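Local coordinates for protein aerobactin synthase IucC (Klebsiella pneumoniae, PDB 6CN7) that makes the siderophore aerobactin, probably by ATP-dependent attachment of a second N-acetyl-N-hydroxylysine to a carboxyl group of N-citryl-N-acetyl-N-hydroxylysine, at residues D9-Q14 with G107-L112; R13-K18 with V74-L79; G270-K275 with V351-N356; A296-S301 with L322-A327. The protein carries 5 engineered substitutions. All coordinates share one frame; numbering follows the deposited sequence.

The contacts form two clusters. Contacts 1 and 2 lie in the N-terminal region and share helix 4-25, which packs against helix 91-114 in the first and the start of helix 76-87 in the second; their centres are about 10 Å apart, and N12 OD1 probably accepts a hydrogen bond from A76 N at 2.9 Å. Contacts 3 and 4, centres about 11 Å apart, belong to the IucA/IucC family region. Strand 350-355 pairs with both 272-275 and 326-330, and E355 OE1 reaches G323 N at 2.8 Å. In sequence, helix 291-310 and strand 326-330 fall between the strands of contact 3. Contacts 1 and 2 lie about 32 to 42 Å from 3 and 4, centre to centre.

Contact 1: D9-Q14 with G107-L112; sequences DFVNRQ and GDLQLL
A helix-helix crossing joins helix 4-25 to helix 91-114 through V11, which projects among D108, L109 and L112. The short axes approach to 9.9 Å at an angle of 121°, a steep crossing between perpendicular and antiparallel. V11 divides its two methyls between partners: CG1, anti to the backbone N (chi1 176°), touches CB of D108 at 3.3 Å, while CG2 meets CD2 of L109 at 3.7 Å and also approaches CD2 of L112. The methyls of L112 reach CD2 and CE2 of the F10 ring, whose one face is covered toward its rim by CG of Q14, a turn later in the same helix. A polar link runs beside this apolar patch. One water donates to both V11 O and D108 OD2, the latter at 2.6 Å, and so bridges the helices; the other carboxylate oxygen of D108 forms a salt bridge with K145. On the side of helix 4-25 turned away from helix 91-114, NE of R13 binds OD2 of D9 at 3.1 Å on its syn side, with the oxygen in the guanidinium plane. The whole is a steep helix-helix crossing near the surface, one valine set among side chains of the other helix.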
loop_
_atom_site.group_PDB
_atom_site.type_symbol
_atom_site.label_atom_id
_atom_site.label_comp_id
_atom_site.label_asym_id
_atom_site.label_seq_id
_atom_site.Cartn_x
_atom_site.Cartn_y
_atom_site.Cartn_z
ATOM N N ASP A 9 17.473 -23.834 -5.873
ATOM C CA ASP A 9 17.776 -24.950 -4.984
ATOM C C ASP A 9 18.836 -24.569 -3.961
ATOM O O ASP A 9 18.748 -24.964 -2.793
ATOM C CB ASP A 9 18.235 -26.161 -5.794
ATOM C CG ASP A 9 18.670 -27.315 -4.913
ATOM O OD1 ASP A 9 17.797 -27.923 -4.258
ATOM O OD2 ASP A 9 19.883 -27.607 -4.871
ATOM N N PHE A 10 19.847 -23.804 -4.381
ATOM C CA PHE A 10 20.887 -23.388 -3.448
ATOM C C PHE A 10 20.312 -22.520 -2.337
ATOM O O PHE A 10 20.657 -22.691 -1.162
ATOM C CB PHE A 10 21.992 -22.638 -4.192
ATOM C CG PHE A 10 23.089 -22.130 -3.299
ATOM C CD1 PHE A 10 24.134 -22.958 -2.923
ATOM C CD2 PHE A 10 23.077 -20.823 -2.839
ATOM C CE1 PHE A 10 25.145 -22.493 -2.102
ATOM C CE2 PHE A 10 24.086 -20.352 -2.018
ATOM C CZ PHE A 10 25.121 -21.190 -1.650
ATOM N N VAL A 11 19.425 -21.589 -2.684
ATOM C CA VAL A 11 18.885 -20.676 -1.683
ATOM C C VAL A 11 17.953 -21.415 -0.731
ATOM O O VAL A 11 17.901 -21.110 0.468
ATOM C CB VAL A 11 18.183 -19.491 -2.371
ATOM C CG1 VAL A 11 17.535 -18.582 -1.346
ATOM C CG2 VAL A 11 19.186 -18.698 -3.191
ATOM N N ASN A 12 17.199 -22.392 -1.242
ATOM C CA ASN A 12 16.321 -23.170 -0.373
ATOM C C ASN A 12 17.125 -24.063 0.563
ATOM O O ASN A 12 16.774 -24.212 1.739
ATOM C CB ASN A 12 15.351 -24.004 -1.208
ATOM C CG ASN A 12 14.035 -23.292 -1.454
ATOM O OD1 ASN A 12 13.141 -23.304 -0.607
ATOM N ND2 ASN A 12 13.908 -22.671 -2.620
ATOM N N ARG A 13 18.205 -24.667 0.063
ATOM C CA ARG A 13 19.038 -25.514 0.913
ATOM C C ARG A 13 19.699 -24.701 2.017
ATOM O O ARG A 13 19.709 -25.112 3.183
ATOM C CB ARG A 13 20.092 -26.232 0.070
ATOM C CG ARG A 13 19.526 -27.363 -0.762
ATOM C CD ARG A 13 20.606 -28.159 -1.474
ATOM N NE ARG A 13 20.014 -29.243 -2.254
ATOM C CZ ARG A 13 19.813 -30.478 -1.804
ATOM N NH1 ARG A 13 20.166 -30.817 -0.570
ATOM N NH2 ARG A 13 19.257 -31.385 -2.596
ATOM N N GLN A 14 20.256 -23.538 1.671
ATOM C CA GLN A 14 20.888 -22.699 2.683
ATOM C C GLN A 14 19.890 -22.308 3.767
ATOM O O GLN A 14 20.224 -22.307 4.958
ATOM C CB GLN A 14 21.491 -21.452 2.036
ATOM C CG GLN A 14 22.582 -21.737 1.007
ATOM C CD GLN A 14 23.882 -22.205 1.627
ATOM O OE1 GLN A 14 24.290 -23.351 1.444
ATOM N NE2 GLN A 14 24.549 -21.318 2.355
ATOM N N GLY A 107 15.179 -12.018 -1.495
ATOM C CA GLY A 107 16.383 -11.270 -1.173
ATOM C C GLY A 107 17.638 -12.110 -1.308
ATOM O O GLY A 107 18.664 -11.636 -1.801
ATOM N N ASP A 108 17.575 -13.370 -0.874
ATOM C CA ASP A 108 18.727 -14.254 -1.011
ATOM C C ASP A 108 19.058 -14.508 -2.476
ATOM O O ASP A 108 20.234 -14.658 -2.829
ATOM C CB ASP A 108 18.464 -15.569 -0.275
ATOM C CG ASP A 108 18.380 -15.387 1.232
ATOM O OD1 ASP A 108 18.680 -14.274 1.718
ATOM O OD2 ASP A 108 18.013 -16.355 1.930
ATOM N N LEU A 109 18.043 -14.557 -3.341
ATOM C CA LEU A 109 18.294 -14.681 -4.773
ATOM C C LEU A 109 18.985 -13.438 -5.317
ATOM O O LEU A 109 19.861 -13.537 -6.185
ATOM C CB LEU A 109 16.983 -14.929 -5.516
ATOM C CG LEU A 109 16.332 -16.301 -5.320
ATOM C CD1 LEU A 109 14.900 -16.282 -5.821
ATOM C CD2 LEU A 109 17.127 -17.384 -6.029
ATOM N N GLN A 110 18.604 -12.258 -4.823
ATOM C CA GLN A 110 19.262 -11.028 -5.249
ATOM C C GLN A 110 20.730 -11.019 -4.836
ATOM O O GLN A 110 21.613 -10.698 -5.641
ATOM C CB GLN A 110 18.535 -9.817 -4.665
ATOM C CG GLN A 110 19.107 -8.482 -5.119
ATOM C CD GLN A 110 19.020 -8.303 -6.621
ATOM O OE1 GLN A 110 18.082 -8.775 -7.263
ATOM N NE2 GLN A 110 20.008 -7.629 -7.193
ATOM N N LEU A 111 21.009 -11.364 -3.578
ATOM C CA LEU A 111 22.389 -11.368 -3.104
ATOM C C LEU A 111 23.231 -12.368 -3.884
ATOM O O LEU A 111 24.399 -12.104 -4.191
ATOM C CB LEU A 111 22.425 -11.684 -1.607
ATOM C CG LEU A 111 21.740 -10.655 -0.704
ATOM C CD1 LEU A 111 21.684 -11.139 0.735
ATOM C CD2 LEU A 111 22.452 -9.313 -0.782
ATOM N N LEU A 112 22.651 -13.521 -4.218
ATOM C CA LEU A 112 23.377 -14.516 -4.998
ATOM C C LEU A 112 23.735 -13.973 -6.377
ATOM O O LEU A 112 24.859 -14.161 -6.855
ATOM C CB LEU A 112 22.539 -15.790 -5.113
ATOM C CG LEU A 112 23.197 -17.035 -5.712
ATOM C CD1 LEU A 112 24.423 -17.456 -4.917
ATOM C CD2 LEU A 112 22.186 -18.164 -5.760
HETATM O O HOH W 1 19.000 -18.722 1.463
#

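Contact 2: R13-K18 with V74-L79; sequences RQLVAK and VLAQTL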
loop_
_atom_site.group_PDB
_atom_site.type_symbol
_atom_site.label_atom_id
_atom_site.label_comp_id
_atom_site.label_asym_id
_atom_site.label_seq_id
_atom_site.Cartn_x
_atom_site.Cartn_y
_atom_site.Cartn_z
ATOM N N ARG A 13 18.205 -24.667 0.063
ATOM C CA ARG A 13 19.038 -25.514 0.913
ATOM C C ARG A 13 19.699 -24.701 2.017
ATOM O O ARG A 13 19.709 -25.112 3.183
ATOM C CB ARG A 13 20.092 -26.232 0.070
ATOM C CG ARG A 13 19.526 -27.363 -0.762
ATOM C CD ARG A 13 20.606 -28.159 -1.474
ATOM N NE ARG A 13 20.014 -29.243 -2.254
ATOM C CZ ARG A 13 19.813 -30.478 -1.804
ATOM N NH1 ARG A 13 20.166 -30.817 -0.570
ATOM N NH2 ARG A 13 19.257 -31.385 -2.596
ATOM N N GLN A 14 20.256 -23.538 1.671
ATOM C CA GLN A 14 20.888 -22.699 2.683
ATOM C C GLN A 14 19.890 -22.308 3.767
ATOM O O GLN A 14 20.224 -22.307 4.958
ATOM C CB GLN A 14 21.491 -21.452 2.036
ATOM C CG GLN A 14 22.582 -21.737 1.007
ATOM C CD GLN A 14 23.882 -22.205 1.627
ATOM O OE1 GLN A 14 24.290 -23.351 1.444
ATOM N NE2 GLN A 14 24.549 -21.318 2.355
ATOM N N LEU A 15 18.657 -21.975 3.378
ATOM C CA LEU A 15 17.678 -21.540 4.365
ATOM C C LEU A 15 17.218 -22.701 5.241
ATOM O O LEU A 15 17.082 -22.548 6.461
ATOM C CB LEU A 15 16.482 -20.880 3.670
ATOM C CG LEU A 15 15.384 -20.359 4.605
ATOM C CD1 LEU A 15 15.953 -19.413 5.653
ATOM C CD2 LEU A 15 14.284 -19.665 3.814
ATOM N N VAL A 16 16.971 -23.869 4.642
ATOM C CA VAL A 16 16.599 -25.042 5.431
ATOM C C VAL A 16 17.684 -25.350 6.456
ATOM O O VAL A 16 17.398 -25.608 7.631
ATOM C CB VAL A 16 16.333 -26.248 4.509
ATOM C CG1 VAL A 16 16.227 -27.545 5.316
ATOM C CG2 VAL A 16 15.058 -26.027 3.709
ATOM N N ALA A 17 18.947 -25.328 6.025
ATOM C CA ALA A 17 20.046 -25.602 6.945
ATOM C C ALA A 17 20.101 -24.564 8.059
ATOM O O ALA A 17 20.331 -24.907 9.225
ATOM C CB ALA A 17 21.370 -25.643 6.183
ATOM N N LYS A 18 19.891 -23.291 7.721
ATOM C CA LYS A 18 19.868 -22.254 8.747
ATOM C C LYS A 18 18.731 -22.488 9.734
ATOM O O LYS A 18 18.919 -22.358 10.949
ATOM C CB LYS A 18 19.743 -20.874 8.099
ATOM C CG LYS A 18 19.772 -19.720 9.090
ATOM C CD LYS A 18 19.587 -18.375 8.407
ATOM C CE LYS A 18 19.465 -17.258 9.434
ATOM N NZ LYS A 18 19.304 -15.918 8.807
ATOM N N VAL A 74 14.039 -30.453 -1.411
ATOM C CA VAL A 74 14.444 -29.681 -0.242
ATOM C C VAL A 74 13.982 -28.241 -0.442
ATOM O O VAL A 74 14.574 -27.490 -1.220
ATOM C CB VAL A 74 15.958 -29.760 -0.019
ATOM C CG1 VAL A 74 16.369 -28.956 1.208
ATOM C CG2 VAL A 74 16.386 -31.213 0.128
ATOM N N LEU A 75 12.921 -27.855 0.267
ATOM C CA LEU A 75 12.355 -26.518 0.160
ATOM C C LEU A 75 12.052 -25.982 1.550
ATOM O O LEU A 75 11.579 -26.718 2.421
ATOM C CB LEU A 75 11.077 -26.526 -0.687
ATOM C CG LEU A 75 11.241 -27.034 -2.120
ATOM C CD1 LEU A 75 9.882 -27.217 -2.781
ATOM C CD2 LEU A 75 12.115 -26.087 -2.932
ATOM N N ALA A 76 12.331 -24.691 1.752
ATOM C CA ALA A 76 12.013 -24.057 3.027
ATOM C C ALA A 76 10.515 -24.091 3.293
ATOM O O ALA A 76 10.081 -24.300 4.432
ATOM C CB ALA A 76 12.525 -22.618 3.041
ATOM N N GLN A 77 9.708 -23.886 2.250
ATOM C CA GLN A 77 8.260 -23.951 2.407
ATOM C C GLN A 77 7.832 -25.287 3.003
ATOM O O GLN A 77 6.974 -25.334 3.893
ATOM C CB GLN A 77 7.588 -23.718 1.055
ATOM C CG GLN A 77 6.076 -23.725 1.102
ATOM C CD GLN A 77 5.470 -24.890 0.353
ATOM O OE1 GLN A 77 5.954 -26.016 0.440
ATOM N NE2 GLN A 77 4.403 -24.625 -0.394
ATOM N N THR A 78 8.428 -26.385 2.533
ATOM C CA THR A 78 8.086 -27.702 3.060
ATOM C C THR A 78 8.405 -27.792 4.548
ATOM O O THR A 78 7.592 -28.281 5.341
ATOM C CB THR A 78 8.837 -28.785 2.284
ATOM O OG1 THR A 78 8.619 -28.609 0.879
ATOM C CG2 THR A 78 8.357 -30.172 2.691
ATOM N N LEU A 79 9.590 -27.322 4.945
ATOM C CA LEU A 79 9.974 -27.382 6.352
ATOM C C LEU A 79 9.035 -26.547 7.213
ATOM O O LEU A 79 8.631 -26.976 8.300
ATOM C CB LEU A 79 11.416 -26.908 6.524
ATOM C CG LEU A 79 11.902 -26.773 7.971
ATOM C CD1 LEU A 79 11.823 -28.109 8.703
ATOM C CD2 LEU A 79 13.313 -26.226 8.004
#
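V16 and L15 of helix 4-25 lie against A76 at the start of helix 76-87, and this is where the contact is most closely packed. CG1 of V16 is anti to the backbone N (chi1 168°), and CG2, anti to the carbonyl carbon, rests mainly on main chain: it is 3.6 Å from A76 N and 3.7 Å from the carbonyl carbon of L75. L15 comes in beside it, with CD2 3.5 Å from A76 CB. Consistent with the small side chain of A76, the CA atoms of V16 and A76 come within 5.3 Å. L75 occupies the N-cap position of helix 76-87, and the same A76 N that V16 touches bonds to the side-chain oxygen of N12 one turn earlier in helix 4-25.

Packing is looser on both sides of this centre. L79 CD2 stands 4.2 Å from V16 CG1, and V74 CG1 is about as far from V16 CG2. Towards the partly exposed side, V74 crosses R13 at about a right angle and lies over one face of its guanidinium, with CG2 3.9 Å from NH1. Hydrogen bonding of NH1 to L67 O helps to hold this flat group under the valine. W48 of strand 46-54 packs against V16, V74 and L79, while L105 and L101 of helix 91-114 touch L15 and A76, placing the contact between the N-terminal antiparallel sheet and that helix.

Contact 3: G270-K275 with V351-N356; sequences GGLDIK and VIWREN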
loop_
_atom_site.group_PDB
_atom_site.type_symbol
_atom_site.label_atom_id
_atom_site.label_comp_id
_atom_site.label_asym_id
_atom_site.label_seq_id
_atom_site.Cartn_x
_atom_site.Cartn_y
_atom_site.Cartn_z
ATOM N N GLY A 270 27.542 13.705 3.064
ATOM C CA GLY A 270 27.490 14.900 3.891
ATOM C C GLY A 270 27.717 14.737 5.382
ATOM O O GLY A 270 27.759 15.736 6.105
ATOM N N GLY A 271 27.858 13.508 5.869
ATOM C CA GLY A 271 28.168 13.279 7.263
ATOM C C GLY A 271 26.973 13.077 8.177
ATOM O O GLY A 271 27.170 12.789 9.367
ATOM N N LEU A 272 25.748 13.226 7.674
ATOM C CA LEU A 272 24.543 12.985 8.458
ATOM C C LEU A 272 23.708 11.915 7.771
ATOM O O LEU A 272 23.352 12.060 6.596
ATOM C CB LEU A 272 23.719 14.265 8.625
ATOM C CG LEU A 272 24.280 15.365 9.531
ATOM C CD1 LEU A 272 23.368 16.585 9.503
ATOM C CD2 LEU A 272 24.456 14.867 10.958
ATOM N N ASP A 273 23.401 10.849 8.500
ATOM C CA ASP A 273 22.372 9.913 8.080
ATOM C C ASP A 273 21.025 10.366 8.628
ATOM O O ASP A 273 20.943 11.177 9.552
ATOM C CB ASP A 273 22.682 8.496 8.561
ATOM C CG ASP A 273 23.945 7.930 7.942
ATOM O OD1 ASP A 273 24.330 8.392 6.848
ATOM O OD2 ASP A 273 24.551 7.017 8.545
ATOM N N ILE A 274 19.958 9.834 8.044
ATOM C CA ILE A 274 18.601 10.167 8.451
ATOM C C ILE A 274 17.888 8.885 8.845
ATOM O O ILE A 274 18.072 7.840 8.213
ATOM C CB ILE A 274 17.829 10.904 7.337
ATOM C CG1 ILE A 274 16.529 11.483 7.899
ATOM C CG2 ILE A 274 17.544 9.967 6.159
ATOM C CD1 ILE A 274 15.826 12.448 6.967
ATOM N N LYS A 275 17.079 8.968 9.897
ATOM C CA LYS A 275 16.286 7.843 10.378
ATOM C C LYS A 275 14.827 8.267 10.402
ATOM O O LYS A 275 14.481 9.272 11.033
ATOM C CB LYS A 275 16.745 7.391 11.764
ATOM C CG LYS A 275 15.963 6.211 12.311
ATOM C CD LYS A 275 16.483 5.770 13.668
ATOM C CE LYS A 275 15.699 4.578 14.190
ATOM N NZ LYS A 275 16.211 4.101 15.502
ATOM N N VAL A 351 11.438 12.658 12.652
ATOM C CA VAL A 351 12.723 12.521 11.974
ATOM C C VAL A 351 13.826 12.514 13.021
ATOM O O VAL A 351 13.738 13.207 14.039
ATOM C CB VAL A 351 12.947 13.649 10.944
ATOM C CG1 VAL A 351 12.943 15.012 11.628
ATOM C CG2 VAL A 351 14.248 13.428 10.176
ATOM N N ILE A 352 14.867 11.727 12.760
ATOM C CA ILE A 352 16.064 11.687 13.588
ATOM C C ILE A 352 17.270 11.814 12.671
ATOM O O ILE A 352 17.359 11.118 11.654
ATOM C CB ILE A 352 16.149 10.388 14.413
ATOM C CG1 ILE A 352 14.981 10.306 15.396
ATOM C CG2 ILE A 352 17.485 10.309 15.158
ATOM C CD1 ILE A 352 14.851 8.958 16.081
ATOM N N TRP A 353 18.191 12.706 13.025
ATOM C CA TRP A 353 19.430 12.889 12.282
ATOM C C TRP A 353 20.574 12.251 13.055
ATOM O O TRP A 353 20.746 12.514 14.251
ATOM C CB TRP A 353 19.705 14.373 12.038
ATOM C CG TRP A 353 18.684 15.019 11.152
ATOM C CD1 TRP A 353 17.535 15.644 11.545
ATOM C CD2 TRP A 353 18.715 15.099 9.721
ATOM N NE1 TRP A 353 16.851 16.110 10.447
ATOM C CE2 TRP A 353 17.553 15.788 9.316
ATOM C CE3 TRP A 353 19.611 14.656 8.744
ATOM C CZ2 TRP A 353 17.266 16.044 7.977
ATOM C CZ3 TRP A 353 19.324 14.912 7.414
ATOM C CH2 TRP A 353 18.161 15.599 7.043
ATOM N N ARG A 354 21.345 11.408 12.375
ATOM C CA ARG A 354 22.419 10.649 12.995
ATOM C C ARG A 354 23.759 11.022 12.381
ATOM O O ARG A 354 23.844 11.420 11.215
ATOM C CB ARG A 354 22.207 9.144 12.841
ATOM C CG ARG A 354 21.286 8.532 13.871
ATOM C CD ARG A 354 21.363 7.024 13.788
ATOM N NE ARG A 354 20.454 6.362 14.714
ATOM C CZ ARG A 354 20.250 5.050 14.738
ATOM N NH1 ARG A 354 19.405 4.524 15.615
ATOM N NH2 ARG A 354 20.889 4.261 13.883
ATOM N N GLU A 355 24.805 10.871 13.184
ATOM C CA GLU A 355 26.163 11.171 12.758
ATOM C C GLU A 355 26.699 10.028 11.903
ATOM O O GLU A 355 26.717 8.873 12.339
ATOM C CB GLU A 355 27.041 11.395 13.986
ATOM C CG GLU A 355 28.244 12.274 13.753
ATOM C CD GLU A 355 28.951 12.629 15.044
ATOM O OE1 GLU A 355 28.426 12.280 16.121
ATOM O OE2 GLU A 355 30.029 13.257 14.982
ATOM N N ASN A 356 27.119 10.350 10.684
ATOM C CA ASN A 356 27.713 9.374 9.779
ATOM C C ASN A 356 29.163 9.108 10.186
ATOM O O ASN A 356 29.866 10.030 10.602
ATOM C CB ASN A 356 27.653 9.894 8.340
ATOM C CG ASN A 356 28.194 8.906 7.318
ATOM O OD1 ASN A 356 29.215 8.256 7.534
ATOM N ND2 ASN A 356 27.517 8.813 6.179
#
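Strands 272-275 and 351-355 pair antiparallel, with D273-R354 and K275-I352 as hydrogen-bonded pairs and L272-E355 and I274-W353 as non-hydrogen-bonded ones. R354 N to D273 O (2.9 Å) is almost straight at the hydrogen, 176°, although the donor sits above the carbonyl plane. N356 N bonds to G271 O at 2.8 Å, extending the pairing beyond the strand ends. On the face carrying L272, I274 and W353, the isoleucine lies side by side with the indole. Its CD1 is 4.2 Å from the centroid of the six-membered ring, a CH-pi contact over the face, and the same methyl touches V351 CG2 at 3.7 Å. On the opposite face the extended K275 chain crosses R354, with CD lying over one face of the guanidinium, toward its rim. This brings two positive ends together, K275 NZ and R354 NH1 being 3.2 Å apart, a repulsion probably eased by the salt bridge of NH1 to D444. Strand 262-265 flanks 272-275, and 326-330 flanks 350-355, so the pair is interior to the sheet; L191 of helix 188-195 covers L272 and W353, and P221 of strand 217-222 touches I274 and V351.

Contact 4: A296-S301 with L322-A327; sequences AGPLAS and LGEPAA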
loop_
_atom_site.group_PDB
_atom_site.type_symbol
_atom_site.label_atom_id
_atom_site.label_comp_id
_atom_site.label_asym_id
_atom_site.label_seq_id
_atom_site.Cartn_x
_atom_site.Cartn_y
_atom_site.Cartn_z
ATOM N N ALA A 296 15.007 11.968 24.405
ATOM C CA ALA A 296 16.072 11.846 25.392
ATOM C C ALA A 296 17.388 11.366 24.796
ATOM O O ALA A 296 18.439 11.557 25.419
ATOM C CB ALA A 296 15.646 10.889 26.509
ATOM N N GLY A 297 17.359 10.754 23.615
ATOM C CA GLY A 297 18.550 10.237 22.984
ATOM C C GLY A 297 19.627 11.286 22.798
ATOM O O GLY A 297 20.792 11.075 23.149
ATOM N N PRO A 298 19.265 12.437 22.225
ATOM C CA PRO A 298 20.247 13.525 22.098
ATOM C C PRO A 298 20.959 13.858 23.395
ATOM O O PRO A 298 22.094 14.350 23.361
ATOM C CB PRO A 298 19.390 14.697 21.601
ATOM C CG PRO A 298 18.313 14.040 20.814
ATOM C CD PRO A 298 17.995 12.767 21.556
ATOM N N LEU A 299 20.331 13.602 24.542
ATOM C CA LEU A 299 20.983 13.819 25.826
ATOM C C LEU A 299 21.697 12.575 26.337
ATOM O O LEU A 299 22.618 12.698 27.151
ATOM C CB LEU A 299 19.962 14.280 26.870
ATOM C CG LEU A 299 20.565 15.142 27.981
ATOM C CD1 LEU A 299 20.845 16.552 27.467
ATOM C CD2 LEU A 299 19.658 15.178 29.200
ATOM N N ALA A 300 21.294 11.386 25.883
ATOM C CA ALA A 300 22.034 10.177 26.226
ATOM C C ALA A 300 23.343 10.103 25.451
ATOM O O ALA A 300 24.387 9.755 26.015
ATOM C CB ALA A 300 21.177 8.941 25.956
ATOM N N SER A 301 23.307 10.431 24.157
ATOM C CA SER A 301 24.532 10.474 23.366
ATOM C C SER A 301 25.523 11.467 23.957
ATOM O O SER A 301 26.714 11.164 24.101
ATOM C CB SER A 301 24.207 10.840 21.918
ATOM O OG SER A 301 23.281 9.930 21.351
ATOM N N LEU A 322 28.784 7.808 17.930
ATOM C CA LEU A 322 28.092 8.599 16.923
ATOM C C LEU A 322 26.825 9.188 17.529
ATOM O O LEU A 322 26.005 8.463 18.102
ATOM C CB LEU A 322 27.764 7.740 15.701
ATOM C CG LEU A 322 28.987 7.192 14.955
ATOM C CD1 LEU A 322 28.578 6.221 13.864
ATOM C CD2 LEU A 322 29.817 8.323 14.367
ATOM N N GLY A 323 26.668 10.505 17.404
ATOM C CA GLY A 323 25.624 11.221 18.102
ATOM C C GLY A 323 24.377 11.457 17.261
ATOM O O GLY A 323 24.358 11.276 16.047
ATOM N N GLU A 324 23.313 11.868 17.957
ATOM C CA GLU A 324 22.046 12.268 17.348
ATOM C C GLU A 324 21.842 13.755 17.614
ATOM O O GLU A 324 21.239 14.134 18.630
ATOM C CB GLU A 324 20.885 11.449 17.913
ATOM C CG GLU A 324 20.929 9.979 17.535
ATOM C CD GLU A 324 19.747 9.198 18.079
ATOM O OE1 GLU A 324 18.947 9.783 18.843
ATOM O OE2 GLU A 324 19.619 8.002 17.737
ATOM N N PRO A 325 22.328 14.642 16.741
ATOM C CA PRO A 325 22.248 16.080 17.049
ATOM C C PRO A 325 20.848 16.657 16.955
ATOM O O PRO A 325 20.565 17.655 17.630
ATOM C CB PRO A 325 23.188 16.712 16.015
ATOM C CG PRO A 325 23.239 15.726 14.896
ATOM C CD PRO A 325 23.118 14.376 15.528
ATOM N N ALA A 326 19.964 16.079 16.144
ATOM C CA ALA A 326 18.638 16.641 15.937
ATOM C C ALA A 326 17.599 15.531 15.902
ATOM O O ALA A 326 17.860 14.425 15.421
ATOM C CB ALA A 326 18.571 17.458 14.640
ATOM N N ALA A 327 16.412 15.847 16.414
ATOM C CA ALA A 327 15.300 14.910 16.444
ATOM C C ALA A 327 14.000 15.700 16.446
ATOM O O ALA A 327 13.974 16.888 16.779
ATOM C CB ALA A 327 15.370 13.990 17.667
#
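This is a buried helix-to-loop packing contact, in which P298 and S301 of helix 291-310 lie against G323 and E324, just before strand 326-330. P298 supplies the largest share of the helix surface involved: its CB is 3.5 Å from E324 O, and its CG comes within 4.3 Å of A327 CB farther along. The E324 side chain crosses the proline obliquely. Extended beyond CG, with CD anti to CA (chi2 -179°), it carries OE1 to 4.1 Å from P298 CD and beside CA of G297, where a side chain would collide with it. One turn on, S301 CB rests 4.1 Å from G323 CA, and its OG turns back along the helix to make a weak hydrogen bond with G297 O. The helix is kinked here: P298 N, a proline nitrogen, has no hydrogen to give, and L299 N bonds three residues back to A296 O, which also accepts from A300 N. Across the interface the segments meet by van der Waals contact, carbons against carbons and against O and OE1 of E324. The buried carboxylate of E324 has a long, weak ion pair from OE2 to R354 NE, which would probably offset some of its charge.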